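Local coordinates for MAGE domain-containing protein (Xenopus laevis, PDB 7DG2), which is a MAGE-family protein, probably the Nse3 subunit that pairs with Nse1 to shape Nse4 within the Smc5/6 complex, and probably takes part in binding DNA, at residues 66-69 / 73-76; 112-117 / 205-210. One frame throughout, in Å; residues are numbered along the deposited sequence.

Interaction 1 and interaction 2 sit about 24 Å apart, centre to centre, and do not touch. The first lies inside the β hairpin formed by strands 64-70 and 75-80, neighbours in sequence, and is partly buried: two isoleucines and a leucine supply apolar packing, while a glutamate, a histidine and a tyrosine carry the polar edge. The second, nearer the surface, ties the turn after helix 94-111 to the last helix, 202-209, across 87 intervening residues. It covers far less area, 62 Å² against 378 Å², and consists of one polar link. Sheet pairing, apolar contact and a His-carboxylate bond therefore hold interaction 1, whereas interaction 2 rests on a single amide-carboxylate bond beside a lysine.

Interaction 1: 66-69 / 73-76; sequences LEEI and SHIY
I69 and I75 meet on the buried side of this β hairpin, their CG1 atoms 3.6 Å apart, with P29 against both. In each, CG1 sits between the backbone N and carbonyl carbon (chi1 near 65°), which turns the two ethyl arms onto one another. I69 N donates to I75 O at 2.9 Å, and next along the ladder E68 and Y76 form an antiparallel non-hydrogen-bonded pair. On the opposite face Y76 turns a ring face to L66, whose CD2 stands 4.2 Å from the ring centroid, nearly on its normal, a CH-pi contact; beyond it the contact becomes more open and polar at E68 and H74. E68 extends from the sheet beside H74, CG anti to the backbone N (chi1 -173°). Its OE2 accepts from H74 ND1 at 2.7 Å, on the syn side but 29° out of the carboxylate plane, while staying near the imidazole plane. A water 2.9 Å from the same OE2 links it to Y76 OH. A glutamine here would probably weaken the H74 bond by removing the negative charge. The carboxylate would be expected to steady a protonated H74, and OE2, bonded to imidazole and water, couples H74 to Y76.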
# COMPACT_ATOMS: atom_id res chain seq x y z
N LEU B 66 -1.67 -17.83 -4.30
CA LEU B 66 -1.89 -18.29 -2.93
C LEU B 66 -0.90 -19.42 -2.64
O LEU B 66 -0.79 -20.37 -3.43
CB LEU B 66 -3.34 -18.76 -2.76
CG LEU B 66 -3.81 -19.11 -1.36
CD1 LEU B 66 -3.97 -17.83 -0.56
CD2 LEU B 66 -5.14 -19.87 -1.41
N GLU B 67 -0.16 -19.31 -1.54
CA GLU B 67 0.81 -20.34 -1.18
C GLU B 67 0.67 -20.71 0.29
O GLU B 67 0.54 -19.84 1.15
CB GLU B 67 2.25 -19.89 -1.47
CG GLU B 67 2.53 -19.55 -2.95
CD GLU B 67 4.02 -19.58 -3.30
OE1 GLU B 67 4.71 -20.55 -2.90
OE2 GLU B 67 4.49 -18.64 -3.96
N GLU B 68 0.73 -22.00 0.58
CA GLU B 68 0.69 -22.48 1.96
C GLU B 68 2.12 -22.49 2.49
O GLU B 68 3.00 -23.12 1.89
CB GLU B 68 0.07 -23.88 2.01
CG GLU B 68 -0.18 -24.41 3.40
CD GLU B 68 -0.87 -25.77 3.38
OE1 GLU B 68 -0.31 -26.72 2.79
OE2 GLU B 68 -1.98 -25.88 3.95
N ILE B 69 2.37 -21.80 3.60
CA ILE B 69 3.72 -21.75 4.16
C ILE B 69 3.89 -22.64 5.38
O ILE B 69 5.03 -22.87 5.81
CB ILE B 69 4.16 -20.32 4.50
CG1 ILE B 69 3.29 -19.74 5.62
CG2 ILE B 69 4.12 -19.45 3.24
CD1 ILE B 69 3.81 -18.44 6.17
N SER B 73 -0.51 -26.21 10.10
CA SER B 73 -1.54 -25.26 10.51
C SER B 73 -2.31 -24.69 9.33
O SER B 73 -3.25 -23.91 9.54
CB SER B 73 -0.92 -24.12 11.32
OG SER B 73 0.01 -23.35 10.57
N HIS B 74 -1.92 -25.04 8.10
CA HIS B 74 -2.55 -24.55 6.87
C HIS B 74 -2.72 -23.03 6.92
O HIS B 74 -3.83 -22.51 7.00
CB HIS B 74 -3.90 -25.23 6.63
CG HIS B 74 -3.82 -26.72 6.67
ND1 HIS B 74 -3.25 -27.47 5.67
CD2 HIS B 74 -4.25 -27.61 7.61
CE1 HIS B 74 -3.32 -28.75 5.98
NE2 HIS B 74 -3.93 -28.86 7.15
N ILE B 75 -1.59 -22.34 6.88
CA ILE B 75 -1.59 -20.88 6.82
C ILE B 75 -1.06 -20.45 5.45
O ILE B 75 -0.11 -21.04 4.92
CB ILE B 75 -0.81 -20.23 7.98
CG1 ILE B 75 0.67 -20.60 7.93
CG2 ILE B 75 -1.41 -20.66 9.32
CD1 ILE B 75 1.54 -19.75 8.87
N TYR B 76 -1.70 -19.44 4.88
CA TYR B 76 -1.44 -19.00 3.52
C TYR B 76 -0.79 -17.62 3.49
O TYR B 76 -0.96 -16.83 4.41
CB TYR B 76 -2.74 -18.89 2.72
CG TYR B 76 -3.54 -20.17 2.60
CD1 TYR B 76 -2.95 -21.36 2.19
CD2 TYR B 76 -4.89 -20.17 2.89
CE1 TYR B 76 -3.71 -22.53 2.08
CE2 TYR B 76 -5.66 -21.32 2.77
CZ TYR B 76 -5.07 -22.49 2.36
OH TYR B 76 -5.84 -23.63 2.27
O HOH W 1 -4.41 -25.78 2.29

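Interaction 2: 112-117 / 205-210; sequences KGNTAK and YKDAQE
A Schellman motif closes helix 94-111 at G113, and the residue that follows, N114, reaches across to the C-terminal helix 202-209. Backbone bonds from G113 N to F110 O and from N114 N to I109 O finish the helix, and the chain then runs on toward strand 116-117. N114 and D207 approach from opposite directions. ND2 of N114 donates to OD2 of D207 at 2.9 Å, nearly straight at 171°. The oxygen is met on its syn side, although the donor stands well out of the carboxylate plane; on the other partner, OD2 stays close to the amide plane of N114. The two flat groups are thus twisted against each other, their planes 56° apart. D207 extends from the helix with CG anti to the backbone N (chi1 -174°), and this sends the carboxylate outward to the turn. OD2 also receives a salt bridge from K183, which the N114 side chain also touches, and F110 packs against D207. One carboxylate oxygen therefore takes both a hydrogen bond from a neutral amide and a salt bridge from an ammonium group, and helices 94-111, 183-193 and 202-209 meet around D207 at the surface.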
# COMPACT_ATOMS: atom_id res chain seq x y z
N LYS B 112 26.32 -17.34 6.25
CA LYS B 112 26.95 -17.97 7.40
C LYS B 112 26.37 -19.35 7.71
O LYS B 112 26.48 -19.81 8.85
CB LYS B 112 26.82 -17.07 8.64
CG LYS B 112 27.66 -15.82 8.58
CD LYS B 112 29.13 -16.19 8.50
CE LYS B 112 30.02 -14.99 8.79
NZ LYS B 112 31.45 -15.39 8.78
N GLY B 113 25.76 -20.01 6.74
CA GLY B 113 25.32 -21.37 6.93
C GLY B 113 23.90 -21.55 7.44
O GLY B 113 23.61 -22.58 8.06
N ASN B 114 23.03 -20.57 7.22
CA ASN B 114 21.57 -20.62 7.43
C ASN B 114 21.17 -20.43 8.89
O ASN B 114 20.00 -20.67 9.23
CB ASN B 114 20.97 -21.90 6.86
CG ASN B 114 21.21 -22.02 5.36
OD1 ASN B 114 20.84 -21.14 4.60
ND2 ASN B 114 21.89 -23.08 4.95
N THR B 115 22.07 -19.96 9.74
CA THR B 115 21.74 -19.52 11.09
C THR B 115 22.71 -18.41 11.46
O THR B 115 23.86 -18.40 11.01
CB THR B 115 21.82 -20.65 12.13
OG1 THR B 115 21.00 -21.75 11.72
CG2 THR B 115 21.30 -20.19 13.47
N ALA B 116 22.23 -17.45 12.26
CA ALA B 116 23.08 -16.39 12.77
C ALA B 116 22.65 -16.04 14.19
O ALA B 116 21.45 -15.94 14.47
CB ALA B 116 23.01 -15.13 11.89
N LYS B 117 23.62 -15.86 15.08
CA LYS B 117 23.30 -15.40 16.42
C LYS B 117 22.78 -13.97 16.37
O LYS B 117 23.19 -13.16 15.53
CB LYS B 117 24.53 -15.48 17.33
CG LYS B 117 25.00 -16.90 17.59
CD LYS B 117 25.79 -16.98 18.90
CE LYS B 117 26.15 -18.43 19.22
NZ LYS B 117 24.97 -19.34 19.09
N TYR B 205 27.03 -21.26 -3.02
CA TYR B 205 26.45 -21.61 -4.31
C TYR B 205 25.92 -23.04 -4.31
O TYR B 205 24.82 -23.30 -4.81
CB TYR B 205 27.49 -21.43 -5.42
CG TYR B 205 26.93 -21.54 -6.80
CD1 TYR B 205 26.43 -20.43 -7.46
CD2 TYR B 205 26.93 -22.76 -7.47
CE1 TYR B 205 25.92 -20.53 -8.74
CE2 TYR B 205 26.42 -22.86 -8.75
CZ TYR B 205 25.92 -21.75 -9.38
OH TYR B 205 25.42 -21.85 -10.65
N LYS B 206 26.68 -23.98 -3.77
CA LYS B 206 26.19 -25.36 -3.73
C LYS B 206 24.97 -25.47 -2.83
O LYS B 206 24.01 -26.18 -3.16
CB LYS B 206 27.30 -26.31 -3.28
CG LYS B 206 26.90 -27.78 -3.37
CD LYS B 206 28.10 -28.71 -3.33
CE LYS B 206 27.67 -30.17 -3.53
NZ LYS B 206 28.84 -31.08 -3.71
N ASP B 207 24.98 -24.77 -1.69
CA ASP B 207 23.82 -24.80 -0.80
C ASP B 207 22.59 -24.22 -1.49
O ASP B 207 21.47 -24.71 -1.30
CB ASP B 207 24.13 -24.04 0.49
CG ASP B 207 23.03 -24.16 1.51
OD1 ASP B 207 22.49 -25.27 1.69
OD2 ASP B 207 22.71 -23.15 2.16
N ALA B 208 22.78 -23.19 -2.31
CA ALA B 208 21.65 -22.56 -2.99
C ALA B 208 21.10 -23.43 -4.12
O ALA B 208 19.93 -23.28 -4.48
CB ALA B 208 22.06 -21.19 -3.53
N GLN B 209 21.91 -24.34 -4.67
CA GLN B 209 21.43 -25.20 -5.74
C GLN B 209 20.55 -26.33 -5.22
O GLN B 209 19.64 -26.77 -5.93
CB GLN B 209 22.61 -25.78 -6.52
CG GLN B 209 23.38 -24.77 -7.34
CD GLN B 209 23.98 -25.36 -8.60
OE1 GLN B 209 24.81 -26.27 -8.54
NE2 GLN B 209 23.57 -24.84 -9.75
N GLU B 210 20.80 -26.82 -4.01
CA GLU B 210 20.04 -27.93 -3.45
C GLU B 210 18.82 -27.47 -2.66
O GLU B 210 17.88 -26.91 -3.22
CB GLU B 210 20.94 -28.80 -2.56
CG GLU B 210 21.86 -29.72 -3.34
CD GLU B 210 23.33 -29.51 -3.00
OE1 GLU B 210 23.65 -29.38 -1.80
OE2 GLU B 210 24.16 -29.48 -3.94